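Local structure of putative exported protein (Bordetella parapertussis, 3OCJ) at residues Ala52-Gly57 against Pro86-Phe91; Pro37-Ala42 against Asp246-Gln251; Ala17-Met22 against Leu56-Leu61. The protein is of unknown function but has the fold of an S-adenosylmethionine-dependent methyltransferase, probably acts as one, and holds a bound palmitic acid. One frame throughout, in Å; residues are numbered along the deposited sequence.

Contact 1 of 3, residues Ala52-Gly57 against Pro86-Phe91. With PLM (palmitic acid), chain D.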
# COMPACT_ATOMS: atom_id res chain seq x y z
N ALA A 52 17.32 9.16 7.76
CA ALA A 52 18.48 8.27 7.73
C ALA A 52 18.70 7.54 9.05
O ALA A 52 19.35 6.49 9.08
CB ALA A 52 19.73 9.05 7.33
N GLU A 53 18.17 8.09 10.14
CA GLU A 53 18.31 7.49 11.46
C GLU A 53 17.23 6.45 11.74
O GLU A 53 17.32 5.71 12.72
CB GLU A 53 18.29 8.56 12.55
CG GLU A 53 19.55 9.40 12.60
CD GLU A 53 20.78 8.56 12.84
OE1 GLU A 53 20.78 7.77 13.81
OE2 GLU A 53 21.75 8.68 12.07
N SER A 54 16.23 6.39 10.86
CA SER A 54 15.09 5.51 11.03
C SER A 54 15.22 4.26 10.19
O SER A 54 15.63 4.33 9.03
CB SER A 54 13.81 6.27 10.63
OG SER A 54 12.72 5.40 10.38
N GLU A 55 14.86 3.10 10.74
CA GLU A 55 14.88 1.88 9.93
C GLU A 55 13.96 2.02 8.70
O GLU A 55 14.36 1.69 7.58
CB GLU A 55 14.47 0.66 10.75
CG GLU A 55 15.44 0.27 11.83
CD GLU A 55 15.02 -1.01 12.54
OE1 GLU A 55 13.81 -1.20 12.76
OE2 GLU A 55 15.91 -1.81 12.88
N LEU A 56 12.73 2.48 8.91
CA LEU A 56 11.81 2.67 7.80
C LEU A 56 12.32 3.76 6.85
O LEU A 56 12.25 3.62 5.62
CB LEU A 56 10.41 3.03 8.32
CG LEU A 56 9.40 3.37 7.23
CD1 LEU A 56 9.35 2.27 6.17
CD2 LEU A 56 8.02 3.59 7.84
N GLY A 57 12.84 4.84 7.42
CA GLY A 57 13.38 5.93 6.64
C GLY A 57 14.50 5.48 5.72
O GLY A 57 14.53 5.88 4.56
N PRO A 86 11.72 11.04 17.80
CA PRO A 86 10.68 12.07 17.71
C PRO A 86 10.21 12.35 16.27
O PRO A 86 9.02 12.31 15.99
CB PRO A 86 11.34 13.30 18.35
CG PRO A 86 12.31 12.71 19.33
CD PRO A 86 12.84 11.46 18.66
N LEU A 87 11.14 12.62 15.36
CA LEU A 87 10.77 12.95 13.98
C LEU A 87 10.17 11.73 13.28
O LEU A 87 9.18 11.82 12.54
CB LEU A 87 11.99 13.44 13.21
CG LEU A 87 11.73 14.26 11.95
CD1 LEU A 87 10.84 15.46 12.27
CD2 LEU A 87 13.06 14.73 11.36
N GLU A 88 10.80 10.58 13.51
CA GLU A 88 10.31 9.31 12.99
C GLU A 88 8.84 9.12 13.36
O GLU A 88 8.04 8.70 12.53
CB GLU A 88 11.15 8.18 13.58
CG GLU A 88 10.83 6.80 13.07
CD GLU A 88 11.77 5.75 13.63
OE1 GLU A 88 12.25 5.90 14.77
OE2 GLU A 88 12.05 4.76 12.91
N ARG A 89 8.48 9.44 14.59
CA ARG A 89 7.10 9.28 15.04
C ARG A 89 6.14 10.23 14.30
O ARG A 89 5.02 9.86 13.97
CB ARG A 89 6.97 9.40 16.56
CG ARG A 89 5.54 9.10 17.06
CD ARG A 89 5.45 9.15 18.60
NE ARG A 89 6.25 8.13 19.26
CZ ARG A 89 5.87 6.86 19.42
NH1 ARG A 89 4.71 6.46 18.92
NH2 ARG A 89 6.66 5.99 20.03
N VAL A 90 6.59 11.45 14.03
CA VAL A 90 5.80 12.38 13.22
C VAL A 90 5.53 11.79 11.84
O VAL A 90 4.41 11.86 11.32
CB VAL A 90 6.48 13.75 13.09
CG1 VAL A 90 5.69 14.64 12.13
CG2 VAL A 90 6.60 14.42 14.45
N PHE A 91 6.56 11.20 11.23
CA PHE A 91 6.38 10.55 9.93
C PHE A 91 5.37 9.41 10.00
O PHE A 91 4.51 9.26 9.12
CB PHE A 91 7.72 10.03 9.40
CG PHE A 91 8.76 11.10 9.17
CD1 PHE A 91 8.39 12.40 8.86
CD2 PHE A 91 10.11 10.79 9.23
CE1 PHE A 91 9.34 13.38 8.63
CE2 PHE A 91 11.08 11.76 9.01
CZ PHE A 91 10.69 13.06 8.71
C1 PLM D . 2.39 1.05 -0.67
O1 PLM D . 1.40 0.56 -0.08
O2 PLM D . 3.24 0.26 -1.12
C2 PLM D . 2.58 2.54 -0.84
C3 PLM D . 1.60 3.38 -0.02
C4 PLM D . 2.07 4.84 -0.06
C5 PLM D . 1.07 5.82 0.52
C6 PLM D . 0.87 5.63 2.02
C7 PLM D . 2.17 5.33 2.76
C8 PLM D . 3.16 6.49 2.77
C9 PLM D . 4.38 6.06 3.58
CA PLM D . 5.23 7.23 4.05
CB PLM D . 6.03 6.80 5.28
CC PLM D . 7.21 7.73 5.54
CD PLM D . 8.00 7.24 6.75
CE PLM D . 9.27 8.07 6.89
CF PLM D . 10.31 7.36 7.75
CG PLM D . 9.81 7.09 9.16
O HOH W 1 15.02 6.80 14.37
O HOH W 2 14.15 3.12 13.58
O HOH W 3 11.17 2.61 11.64
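At the break between helix 41-53 and helix 55-63, the N-cap serine of the second helix, Ser-54, is gripped by a glutamate from helix 86-94. Ser-54 OG donates to Glu-88 OE2 at 2.7 Å, coming in from above the carboxylate plane, 43° out of it. The same oxygen caps its own helix: Gly-57 N donates to Ser-54 OG over 3.0 Å, nearly straight at 168°. One hydroxyl thus gives its proton to the glutamate and takes the N-H of the first turn. Glu-88 can span the gap because chi1 at -176° and a chain that stays extended beyond CG carry the carboxylate straight out from its helix.

Three waters widen the grip. One accepts from Glu-55 N and another from Leu-56 N, and both donate to Glu-88 OE2, so this oxygen receives three bonds and the carboxylate reaches both leading N-H groups of helix 55-63 through water. The positive end of that helix would probably favour the charged form of the acid. A third water donates to Glu-88 OE1 at 2.9 Å and, weakly, to Glu-53 O. Glu-88 OE1 also accepts from Ala-85 N.

Beside this polar knot runs the tail of the palmitic acid. Its terminal carbon CG is 3.6 Å from Ser-54 OG, while Phe-91 CB lies 3.5 Å from PLM CE and Gly-57 CA 3.6 Å from PLM CF. The fatty chain therefore ends between helix 55-63 and helix 86-94. Phe-91 also packs on Leu-51 of helix 41-53 and Val-256 of helix 247-261, and Leu-56 on Trp-70 and Leu-74 of helix 68-76.

Contact 2 of 3, residues Pro37-Ala42 against Asp246-Gln251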
# COMPACT_ATOMS: atom_id res chain seq x y z
N PRO A 37 8.77 27.07 1.70
CA PRO A 37 7.93 27.67 2.75
C PRO A 37 7.81 26.75 3.97
O PRO A 37 7.30 25.64 3.85
CB PRO A 37 6.57 27.82 2.07
CG PRO A 37 6.89 27.92 0.62
CD PRO A 37 8.09 27.04 0.40
N GLY A 38 8.29 27.21 5.12
CA GLY A 38 8.17 26.46 6.35
C GLY A 38 9.40 25.63 6.72
O GLY A 38 9.56 25.23 7.87
N PHE A 39 10.27 25.39 5.74
CA PHE A 39 11.45 24.57 5.96
C PHE A 39 12.67 25.13 5.24
O PHE A 39 12.81 24.97 4.02
CB PHE A 39 11.20 23.14 5.46
CG PHE A 39 9.95 22.51 6.03
CD1 PHE A 39 10.01 21.77 7.19
CD2 PHE A 39 8.73 22.67 5.39
CE1 PHE A 39 8.87 21.20 7.72
CE2 PHE A 39 7.59 22.10 5.91
CZ PHE A 39 7.65 21.36 7.07
N ASP A 40 13.56 25.79 5.98
CA ASP A 40 14.80 26.28 5.37
C ASP A 40 15.76 25.12 5.16
O ASP A 40 15.47 23.98 5.55
CB ASP A 40 15.43 27.44 6.16
CG ASP A 40 15.85 27.05 7.58
OD1 ASP A 40 15.90 25.85 7.91
OD2 ASP A 40 16.15 27.98 8.37
N VAL A 41 16.89 25.39 4.51
CA VAL A 41 17.87 24.36 4.17
C VAL A 41 18.31 23.54 5.38
O VAL A 41 18.35 22.30 5.33
CB VAL A 41 19.11 24.96 3.46
CG1 VAL A 41 20.29 24.01 3.52
CG2 VAL A 41 18.77 25.32 2.02
N ALA A 42 18.64 24.22 6.47
CA ALA A 42 19.05 23.55 7.69
C ALA A 42 17.98 22.60 8.19
O ALA A 42 18.27 21.47 8.59
CB ALA A 42 19.40 24.58 8.78
N ASP A 246 -4.27 18.58 7.39
CA ASP A 246 -3.55 19.63 8.09
C ASP A 246 -2.54 20.28 7.13
O ASP A 246 -1.71 19.59 6.54
CB ASP A 246 -2.82 19.07 9.31
CG ASP A 246 -2.05 20.15 10.06
OD1 ASP A 246 -2.65 20.84 10.90
OD2 ASP A 246 -0.85 20.33 9.78
N PRO A 247 -2.62 21.61 6.96
CA PRO A 247 -1.73 22.23 5.97
C PRO A 247 -0.24 22.03 6.25
O PRO A 247 0.51 21.78 5.31
CB PRO A 247 -2.11 23.71 6.05
CG PRO A 247 -3.53 23.71 6.52
CD PRO A 247 -3.63 22.55 7.48
N HIS A 248 0.18 22.14 7.51
CA HIS A 248 1.60 21.99 7.81
C HIS A 248 2.07 20.56 7.57
O HIS A 248 3.15 20.34 7.01
CB HIS A 248 1.94 22.39 9.24
CG HIS A 248 3.36 22.11 9.60
ND1 HIS A 248 4.39 23.00 9.35
CD2 HIS A 248 3.94 21.01 10.15
CE1 HIS A 248 5.53 22.47 9.75
NE2 HIS A 248 5.29 21.27 10.24
N ASP A 249 1.27 19.60 8.01
CA ASP A 249 1.65 18.20 7.83
C ASP A 249 1.70 17.82 6.36
O ASP A 249 2.52 17.01 5.95
CB ASP A 249 0.74 17.26 8.61
CG ASP A 249 0.81 17.49 10.11
OD1 ASP A 249 1.84 18.02 10.59
OD2 ASP A 249 -0.15 17.12 10.81
N LEU A 250 0.82 18.41 5.55
CA LEU A 250 0.90 18.20 4.11
C LEU A 250 2.19 18.80 3.53
O LEU A 250 2.86 18.18 2.70
CB LEU A 250 -0.33 18.77 3.40
CG LEU A 250 -0.31 18.59 1.88
CD1 LEU A 250 -0.27 17.11 1.49
CD2 LEU A 250 -1.53 19.27 1.26
N GLN A 251 2.54 20.02 3.96
CA GLN A 251 3.78 20.63 3.50
C GLN A 251 4.97 19.75 3.86
O GLN A 251 5.86 19.53 3.04
CB GLN A 251 3.98 22.02 4.12
CG GLN A 251 2.99 23.06 3.62
CD GLN A 251 3.24 24.43 4.22
OE1 GLN A 251 3.43 24.57 5.43
NE2 GLN A 251 3.23 25.46 3.38
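The rings of Phe-39 and His-248 meet obliquely, their planes 33° apart and their centroids separated by 5.4 Å. The touch is made by Phe-39 CZ, which comes to 3.6 Å from His-248 CE1; His-248 NE2 lies a little further from the same carbon. At the edge of the phenyl ring, near its plane, sits the CB of Gln-251, 4.0 Å from Phe-39 CE2. Asp-249 OD1 lies in the plane of the imidazole at its edge, and that carboxylate also forms a salt bridge with Arg-94. The histidine reaches across because its CG is anti to the backbone N (chi1 174°), which swings the ring out from the helix toward the phenylalanine.

Both segments are helix starts. Asp-246 is the N-cap of helix 247-261: its OD2 accepts from Asp-249 N at 2.9 Å through the anti lone pair. Asp-40 does the same job for helix 41-53, its OD1 taking the N-H of Arg-43. The contact therefore lays the residues leading into one helix against the first turn of another.

Pro-37 and Gly-38 pass alongside Gln-251, whose amide is turned 70° from the phenyl plane; Gln-251 NE2 remains 4.1 Å from Pro-37 O. Gly-38 takes a positive phi, where a CB would be jammed against the carbonyl O of Pro-37. Further along helix 247-261, the phenyl ring also packs on Leu-252 and Leu-255.

Contact 3 of 3, residues Ala17-Met22 against Leu56-Leu61. With PLM (palmitic acid), chain D.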
# COMPACT_ATOMS: atom_id res chain seq x y z
N ALA A 17 26.39 1.05 1.63
CA ALA A 17 27.08 1.83 0.60
C ALA A 17 26.08 2.54 -0.30
O ALA A 17 26.22 3.73 -0.60
CB ALA A 17 28.00 0.93 -0.23
N ASP A 18 25.05 1.82 -0.75
CA ASP A 18 24.02 2.44 -1.56
C ASP A 18 23.26 3.51 -0.78
O ASP A 18 22.92 4.57 -1.32
CB ASP A 18 23.05 1.39 -2.11
CG ASP A 18 23.65 0.59 -3.24
OD1 ASP A 18 24.23 1.20 -4.15
OD2 ASP A 18 23.54 -0.65 -3.21
N LEU A 19 23.02 3.26 0.51
CA LEU A 19 22.32 4.24 1.33
C LEU A 19 23.08 5.55 1.39
O LEU A 19 22.50 6.62 1.26
CB LEU A 19 22.08 3.71 2.74
CG LEU A 19 21.45 4.73 3.70
CD1 LEU A 19 20.02 5.10 3.28
CD2 LEU A 19 21.48 4.19 5.12
N ALA A 20 24.39 5.48 1.61
CA ALA A 20 25.18 6.70 1.68
C ALA A 20 25.01 7.51 0.40
O ALA A 20 24.97 8.73 0.43
CB ALA A 20 26.65 6.38 1.92
N GLY A 21 24.94 6.81 -0.74
CA GLY A 21 24.73 7.45 -2.02
C GLY A 21 23.36 8.12 -2.12
O GLY A 21 23.25 9.26 -2.58
N MSE A 22 22.32 7.42 -1.68
CA MSE A 22 20.97 8.00 -1.72
C MSE A 22 20.86 9.22 -0.81
O MSE A 22 20.18 10.19 -1.15
CB MSE A 22 19.92 6.95 -1.36
CG MSE A 22 19.91 5.76 -2.31
SE MSE A 22 19.61 6.21 -4.20
CE MSE A 22 17.67 6.37 -4.19
N LEU A 56 12.73 2.48 8.91
CA LEU A 56 11.81 2.67 7.80
C LEU A 56 12.32 3.76 6.85
O LEU A 56 12.25 3.62 5.62
CB LEU A 56 10.41 3.03 8.32
CG LEU A 56 9.40 3.37 7.23
CD1 LEU A 56 9.35 2.27 6.17
CD2 LEU A 56 8.02 3.59 7.84
N GLY A 57 12.84 4.84 7.42
CA GLY A 57 13.38 5.93 6.64
C GLY A 57 14.50 5.48 5.72
O GLY A 57 14.53 5.88 4.56
N ARG A 58 15.41 4.66 6.24
CA ARG A 58 16.50 4.14 5.44
C ARG A 58 15.98 3.25 4.32
O ARG A 58 16.46 3.32 3.18
CB ARG A 58 17.50 3.36 6.30
CG ARG A 58 18.30 4.24 7.23
CD ARG A 58 19.43 3.47 7.89
NE ARG A 58 18.97 2.50 8.88
CZ ARG A 58 18.76 2.80 10.16
NH1 ARG A 58 18.92 4.03 10.60
NH2 ARG A 58 18.36 1.85 11.00
N PHE A 59 15.00 2.41 4.64
CA PHE A 59 14.41 1.53 3.63
C PHE A 59 13.81 2.36 2.49
O PHE A 59 13.98 2.04 1.31
CB PHE A 59 13.34 0.61 4.25
CG PHE A 59 12.85 -0.45 3.30
CD1 PHE A 59 13.42 -1.71 3.29
CD2 PHE A 59 11.84 -0.17 2.39
CE1 PHE A 59 13.00 -2.68 2.40
CE2 PHE A 59 11.40 -1.15 1.49
CZ PHE A 59 11.99 -2.41 1.51
N LEU A 60 13.10 3.43 2.84
CA LEU A 60 12.50 4.29 1.84
C LEU A 60 13.53 5.06 1.02
O LEU A 60 13.38 5.20 -0.18
CB LEU A 60 11.51 5.25 2.49
CG LEU A 60 10.24 4.55 2.99
CD1 LEU A 60 9.45 5.45 3.92
CD2 LEU A 60 9.40 4.08 1.81
N LEU A 61 14.59 5.54 1.67
CA LEU A 61 15.63 6.25 0.93
C LEU A 61 16.26 5.33 -0.11
O LEU A 61 16.54 5.74 -1.23
CB LEU A 61 16.72 6.77 1.88
CG LEU A 61 16.33 8.03 2.65
CD1 LEU A 61 17.24 8.20 3.86
CD2 LEU A 61 16.38 9.25 1.74
C1 PLM D . 2.39 1.05 -0.67
O1 PLM D . 1.40 0.56 -0.08
O2 PLM D . 3.24 0.26 -1.12
C2 PLM D . 2.58 2.54 -0.84
C3 PLM D . 1.60 3.38 -0.02
C4 PLM D . 2.07 4.84 -0.06
C5 PLM D . 1.07 5.82 0.52
C6 PLM D . 0.87 5.63 2.02
C7 PLM D . 2.17 5.33 2.76
C8 PLM D . 3.16 6.49 2.77
C9 PLM D . 4.38 6.06 3.58
CA PLM D . 5.23 7.23 4.05
CB PLM D . 6.03 6.80 5.28
CC PLM D . 7.21 7.73 5.54
CD PLM D . 8.00 7.24 6.75
CE PLM D . 9.27 8.07 6.89
CF PLM D . 10.31 7.36 7.75
CG PLM D . 9.81 7.09 9.16
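Leu-19 turns its CG away from its own amide nitrogen (chi1 175°), which sends both methyls across to helix 55-63, where they part company. CD2 lies 3.5 Å from Arg-58 CD, against the aliphatic stem of the arginine, and CD1 sits 4.0 Å from Leu-61 CB. Selenomethionine Met-22, which carries SE for sulfur, is bent at both chi2 and chi3, and this brings its CE to 3.2 Å from Leu-61 O, with CG and CB also close to that carbonyl.

The short helical segments run at 79° to each other, nearly perpendicular, with axes 9.9 Å apart. Leu-61 continues the apolar layer inward onto Leu-48 and Leu-51 of helix 41-53. On another flank of helix 55-63, Leu-60 CD1 is 3.6 Å from PLM CC, so this helix stands between helix 15-33 and the fatty acid.

Between the two segments the contact is van der Waals packing: the guanidinium of Arg-58 is held through NH1 by Ala-52 O, at the end of the preceding helix, leaving the methylenes CG and CD to meet Leu-19.

From the N terminus, helix 15-33 comes first and is met by helix 55-63 in contact 3, which closes a loop of 33 residues. Before that loop is complete, Pro-37-Ala-42 has begun contact 2, whose partner waits some 200 residues on, past most of the methyltransferase sheet; contacts 2 and 3 therefore cross. Contact 1 starts about where contact 3 ends, sharing Leu-56 and Gly-57, and closes on helix 86-94 within the span of contact 2. Contacts 1 and 3 touch and both border the palmitic acid; contact 2 lies apart. Together they tie the N-terminal helices to one another and to helix 247-261.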